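Local coordinates for 4-hydroxy-tetrahydrodipicolinate synthase (Methanocaldococcus jannaschii DSM 2661, PDB 2YXG), which probably catalyses the condensation of pyruvate with aspartate beta-semialdehyde to 4-hydroxy-tetrahydrodipicolinate, a step of lysine biosynthesis, at residues A[76-81]-A[103-108]; A[82-87]-A[119-124]. One frame throughout, in Å; residues are numbered along the deposited sequence.

Both interactions join the same two neighbouring beta-alpha units of the TIM barrel, first through their loops, then through the helices that follow. Interaction 1 brings together the loops that follow strands 71-75 and 98-102; interaction 2 pairs helices 81-94 and 111-124, to which those loops lead. The loop contact is mostly buried, lies against a second subunit and is built on amide hydrogen bonds and ring packing. The helix contact, farther from the centre of the chain, is apolar and runs from a buried alanine-valine pair to an exposed lysine. The two meet directly: S78 OG is probably hydrogen-bonded to E83 OE1 (2.6 Å), and T81 CG2 packs on K120 CB at 3.7 Å.

Interaction 1: residues A[76-81]-A[103-108]; sequences AGSNCT and TPYYNK
N79 meets Y105, P104 and N107 through amide hydrogen bonds and close packing. Its ND2 donates to Y105 O (3.1 Å), which lies nearly in the N79 amide plane. Y105 O also accepts from N107 N, the two donors arriving from opposite faces of the carbonyl plane. In return N107 ND2 donates to N79 O at 2.9 Å, in the plane of that carbonyl though tilted from its own amide plane. Both loops follow parallel strands of a TIM barrel, and the second of them, 103-108, carries Y106, a predicted member of the catalytic proton relay, to the subunit interface, where its OH is hydrogen-bonded to T43 OG1 of the second subunit.

The packing centres on the Y105 ring. N79 CB sits over the middle of one face as a CH-pi contact, 4.0 Å from the centroid, and the amide stacks with its plane 18° from that of the ring. P104 CB presses on N79 CA at 3.5 Å, while N79 ND2 reaches the edge of Y106 at CD2. Beside them S78 OG accepts from C80 N in an ST turn and is also hydrogen-bonded to E83, in the first turn of helix 81-94.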
loop_
_atom_site.group_PDB
_atom_site.type_symbol
_atom_site.label_atom_id
_atom_site.label_comp_id
_atom_site.label_asym_id
_atom_site.label_seq_id
_atom_site.Cartn_x
_atom_site.Cartn_y
_atom_site.Cartn_z
ATOM N N ALA A 76 -19.509 7.578 -19.855
ATOM C CA ALA A 76 -20.902 7.492 -19.334
ATOM C C ALA A 76 -20.935 6.729 -18.014
ATOM O O ALA A 76 -21.938 6.170 -17.637
ATOM C CB ALA A 76 -21.859 6.831 -20.378
ATOM N N GLY A 77 -19.817 6.718 -17.309
ATOM C CA GLY A 77 -19.744 6.060 -16.029
ATOM C C GLY A 77 -20.182 6.997 -14.908
ATOM O O GLY A 77 -20.178 8.228 -15.048
ATOM N N SER A 78 -20.563 6.378 -13.795
ATOM C CA SER A 78 -20.981 7.074 -12.593
ATOM C C SER A 78 -20.863 6.095 -11.456
ATOM O O SER A 78 -20.824 4.887 -11.661
ATOM C CB SER A 78 -22.432 7.528 -12.719
ATOM O OG SER A 78 -22.801 8.081 -11.481
ATOM N N ASN A 79 -20.741 6.601 -10.245
ATOM C CA ASN A 79 -20.816 5.719 -9.064
ATOM C C ASN A 79 -22.295 5.538 -8.610
ATOM O O ASN A 79 -22.573 5.018 -7.539
ATOM C CB ASN A 79 -19.881 6.234 -7.925
ATOM C CG ASN A 79 -20.354 7.514 -7.324
ATOM O OD1 ASN A 79 -21.326 8.130 -7.821
ATOM N ND2 ASN A 79 -19.723 7.933 -6.222
ATOM N N CYS A 80 -23.232 6.022 -9.425
ATOM C CA CYS A 80 -24.632 5.776 -9.195
ATOM C C CYS A 80 -25.140 4.983 -10.384
ATOM O O CYS A 80 -25.104 5.494 -11.514
ATOM C CB CYS A 80 -25.398 7.146 -9.075
ATOM S SG CYS A 80 -27.227 6.982 -9.009
ATOM N N THR A 81 -25.662 3.776 -10.154
ATOM C CA THR A 81 -26.074 2.912 -11.288
ATOM C C THR A 81 -27.161 3.553 -12.186
ATOM O O THR A 81 -27.095 3.494 -13.410
ATOM C CB THR A 81 -26.498 1.530 -10.813
ATOM O OG1 THR A 81 -25.453 0.995 -9.975
ATOM C CG2 THR A 81 -26.727 0.531 -12.005
ATOM N N THR A 103 -15.530 1.845 -13.198
ATOM C CA THR A 103 -16.019 1.269 -11.971
ATOM C C THR A 103 -16.404 2.468 -11.057
ATOM O O THR A 103 -15.625 3.430 -10.942
ATOM C CB THR A 103 -14.950 0.422 -11.254
ATOM O OG1 THR A 103 -13.922 1.305 -10.765
ATOM C CG2 THR A 103 -14.291 -0.654 -12.223
ATOM N N PRO A 104 -17.587 2.412 -10.411
ATOM C CA PRO A 104 -17.962 3.398 -9.377
ATOM C C PRO A 104 -16.825 3.668 -8.410
ATOM O O PRO A 104 -16.189 2.736 -7.923
ATOM C CB PRO A 104 -19.094 2.677 -8.624
ATOM C CG PRO A 104 -19.829 1.968 -9.757
ATOM C CD PRO A 104 -18.651 1.399 -10.587
ATOM N N TYR A 105 -16.610 4.944 -8.103
ATOM C CA TYR A 105 -15.471 5.393 -7.306
ATOM C C TYR A 105 -16.079 5.807 -5.976
ATOM O O TYR A 105 -17.293 6.008 -5.905
ATOM C CB TYR A 105 -14.789 6.619 -7.984
ATOM C CG TYR A 105 -15.792 7.482 -8.685
ATOM C CD1 TYR A 105 -16.471 8.496 -7.999
ATOM C CD2 TYR A 105 -16.136 7.229 -10.022
ATOM C CE1 TYR A 105 -17.442 9.274 -8.671
ATOM C CE2 TYR A 105 -17.115 7.963 -10.680
ATOM C CZ TYR A 105 -17.763 8.987 -10.011
ATOM O OH TYR A 105 -18.725 9.764 -10.681
ATOM N N TYR A 106 -15.236 5.913 -4.946
ATOM C CA TYR A 106 -15.606 6.407 -3.657
ATOM C C TYR A 106 -16.574 5.507 -2.832
ATOM O O TYR A 106 -16.287 5.203 -1.683
ATOM C CB TYR A 106 -16.038 7.867 -3.763
ATOM C CG TYR A 106 -16.890 8.424 -2.655
ATOM C CD1 TYR A 106 -16.426 8.480 -1.307
ATOM C CD2 TYR A 106 -18.145 8.924 -2.944
ATOM C CE1 TYR A 106 -17.237 8.991 -0.286
ATOM C CE2 TYR A 106 -18.944 9.480 -1.944
ATOM C CZ TYR A 106 -18.512 9.498 -0.614
ATOM O OH TYR A 106 -19.378 10.081 0.365
ATOM N N ASN A 107 -17.695 5.090 -3.408
ATOM C CA ASN A 107 -18.612 4.253 -2.650
ATOM C C ASN A 107 -18.232 2.784 -2.445
ATOM O O ASN A 107 -18.903 2.063 -1.658
ATOM C CB ASN A 107 -20.087 4.497 -3.035
ATOM C CG ASN A 107 -20.410 4.185 -4.472
ATOM O OD1 ASN A 107 -19.542 3.834 -5.273
ATOM N ND2 ASN A 107 -21.707 4.330 -4.826
ATOM N N LYS A 108 -17.150 2.360 -3.129
ATOM C CA LYS A 108 -16.497 1.049 -2.973
ATOM C C LYS A 108 -17.429 -0.147 -2.961
ATOM O O LYS A 108 -17.466 -0.914 -1.966
ATOM C CB LYS A 108 -15.574 0.956 -1.732
ATOM C CG LYS A 108 -14.329 1.810 -1.802
ATOM C CD LYS A 108 -13.545 1.832 -0.502
ATOM C CE LYS A 108 -12.614 0.598 -0.381
ATOM N NZ LYS A 108 -11.624 0.768 0.789
#

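Interaction 2: residues A[82-87]-A[119-124]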
loop_
_atom_site.group_PDB
_atom_site.type_symbol
_atom_site.label_atom_id
_atom_site.label_comp_id
_atom_site.label_asym_id
_atom_site.label_seq_id
_atom_site.Cartn_x
_atom_site.Cartn_y
_atom_site.Cartn_z
ATOM N N GLU A 82 -28.126 4.222 -11.568
ATOM C CA GLU A 82 -29.212 4.874 -12.305
ATOM C C GLU A 82 -28.661 5.930 -13.249
ATOM O O GLU A 82 -29.124 6.065 -14.375
ATOM C CB GLU A 82 -30.251 5.487 -11.315
ATOM C CG GLU A 82 -31.483 6.139 -11.974
ATOM C CD GLU A 82 -32.404 6.918 -10.955
ATOM O OE1 GLU A 82 -32.570 6.489 -9.782
ATOM O OE2 GLU A 82 -32.975 7.969 -11.333
ATOM N N GLU A 83 -27.680 6.694 -12.775
ATOM C CA GLU A 83 -27.074 7.706 -13.606
ATOM C C GLU A 83 -26.206 7.094 -14.687
ATOM O O GLU A 83 -26.122 7.664 -15.800
ATOM C CB GLU A 83 -26.303 8.731 -12.753
ATOM C CG GLU A 83 -25.523 9.734 -13.591
ATOM C CD GLU A 83 -24.744 10.782 -12.783
ATOM O OE1 GLU A 83 -23.811 10.411 -12.011
ATOM O OE2 GLU A 83 -25.029 12.007 -12.965
ATOM N N ALA A 84 -25.551 5.946 -14.401
ATOM C CA ALA A 84 -24.698 5.284 -15.442
ATOM C C ALA A 84 -25.580 4.820 -16.636
ATOM O O ALA A 84 -25.237 5.015 -17.807
ATOM C CB ALA A 84 -23.821 4.065 -14.837
ATOM N N ILE A 85 -26.750 4.276 -16.320
ATOM C CA ILE A 85 -27.776 3.897 -17.308
ATOM C C ILE A 85 -28.218 5.079 -18.182
ATOM O O ILE A 85 -28.115 5.065 -19.399
ATOM C CB ILE A 85 -29.004 3.279 -16.579
ATOM C CG1 ILE A 85 -28.646 1.893 -16.005
ATOM C CG2 ILE A 85 -30.255 3.180 -17.512
ATOM C CD1 ILE A 85 -29.669 1.404 -14.887
ATOM N N GLU A 86 -28.658 6.134 -17.519
ATOM C CA GLU A 86 -29.023 7.350 -18.162
ATOM C C GLU A 86 -27.947 7.874 -19.111
ATOM O O GLU A 86 -28.271 8.165 -20.274
ATOM C CB GLU A 86 -29.344 8.367 -17.094
ATOM C CG GLU A 86 -30.277 9.428 -17.555
ATOM C CD GLU A 86 -30.298 10.630 -16.591
ATOM O OE1 GLU A 86 -30.355 10.391 -15.333
ATOM O OE2 GLU A 86 -30.261 11.798 -17.096
ATOM N N LEU A 87 -26.687 7.981 -18.654
ATOM C CA LEU A 87 -25.603 8.472 -19.513
ATOM C C LEU A 87 -25.361 7.558 -20.716
ATOM O O LEU A 87 -25.029 8.023 -21.804
ATOM C CB LEU A 87 -24.259 8.664 -18.739
ATOM C CG LEU A 87 -24.224 9.800 -17.690
ATOM C CD1 LEU A 87 -23.019 9.706 -16.755
ATOM C CD2 LEU A 87 -24.233 11.164 -18.381
ATOM N N GLY A 119 -23.893 -4.861 -15.304
ATOM C CA GLY A 119 -25.015 -5.627 -15.864
ATOM C C GLY A 119 -26.150 -4.698 -16.264
ATOM O O GLY A 119 -26.671 -4.817 -17.360
ATOM N N LYS A 120 -26.519 -3.760 -15.389
ATOM C CA LYS A 120 -27.598 -2.789 -15.707
ATOM C C LYS A 120 -27.196 -1.887 -16.873
ATOM O O LYS A 120 -28.034 -1.551 -17.723
ATOM C CB LYS A 120 -28.003 -1.914 -14.487
ATOM C CG LYS A 120 -28.495 -2.666 -13.220
ATOM C CD LYS A 120 -29.961 -3.181 -13.321
ATOM C CE LYS A 120 -30.994 -2.107 -12.865
ATOM N NZ LYS A 120 -32.438 -2.307 -13.373
ATOM N N VAL A 121 -25.928 -1.462 -16.912
ATOM C CA VAL A 121 -25.435 -0.675 -18.046
ATOM C C VAL A 121 -25.557 -1.488 -19.362
ATOM O O VAL A 121 -26.097 -0.998 -20.362
ATOM C CB VAL A 121 -23.986 -0.147 -17.806
ATOM C CG1 VAL A 121 -23.406 0.464 -19.017
ATOM C CG2 VAL A 121 -23.980 0.877 -16.625
ATOM N N ALA A 122 -25.043 -2.721 -19.333
ATOM C CA ALA A 122 -25.030 -3.577 -20.502
ATOM C C ALA A 122 -26.452 -3.866 -21.015
ATOM O O ALA A 122 -26.657 -3.859 -22.227
ATOM C CB ALA A 122 -24.253 -4.841 -20.217
ATOM N N GLU A 123 -27.408 -4.090 -20.107
ATOM C CA GLU A 123 -28.823 -4.282 -20.460
ATOM C C GLU A 123 -29.494 -3.045 -21.034
ATOM O O GLU A 123 -30.504 -3.160 -21.732
ATOM C CB GLU A 123 -29.633 -4.743 -19.243
ATOM C CG GLU A 123 -29.516 -6.264 -18.972
ATOM C CD GLU A 123 -29.770 -6.670 -17.507
ATOM O OE1 GLU A 123 -30.535 -5.961 -16.787
ATOM O OE2 GLU A 123 -29.174 -7.696 -17.070
ATOM N N SER A 124 -28.956 -1.862 -20.741
ATOM C CA SER A 124 -29.596 -0.604 -21.113
ATOM C C SER A 124 -29.376 -0.206 -22.587
ATOM O O SER A 124 -30.113 0.622 -23.132
ATOM C CB SER A 124 -29.163 0.551 -20.172
ATOM O OG SER A 124 -27.847 1.053 -20.467
#
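I85 reaches across to K120 and S124, while A84, one residue earlier, meets V121 on the inner side of the same helix pair. Helices 81-94 and 111-124 run side by side in the same direction; over these segments their axes approach to 8.9 Å and cross at -25°. The small A84 faces V121 where the CA atoms of I85 and V121 come within 5.2 Å of each other.

The tight, buried part is the meeting of two methyl groups, A84 CB and V121 CG2, at 3.7 Å. In V121, CG1 is anti to the backbone N (chi1 171°), which leaves CG2 beside that nitrogen and directed at the alanine. S88, on the next turn of helix 81-94, extends this inner packing against V121 and S124.

Toward solvent the contact rests on the two branches of I85. CD1 touches K120 CB at 3.7 Å, with CG1 lying over the K120 carbonyl, and CG2 meets S124 CB at 3.9 Å. Beyond its CB, K120 packs more loosely: the chain bends at chi2 and chi3, and its outer part stays beside the isoleucine on the exposed side, K120 CE about 4.3 Å from I85 CD1. S124 presents carbon to I85, because its OG turns back to donate to V121 O (2.7 Å), an oxygen that also accepts from S124 N. The hydroxyl is therefore paired within its own segment, and the interface stays apolar.

K120 also packs on L266 of the second subunit, so this outer edge adjoins the assembly. Parallel helix packing of this kind, between consecutive beta-alpha units, is characteristic of the outer helical layer of a TIM barrel.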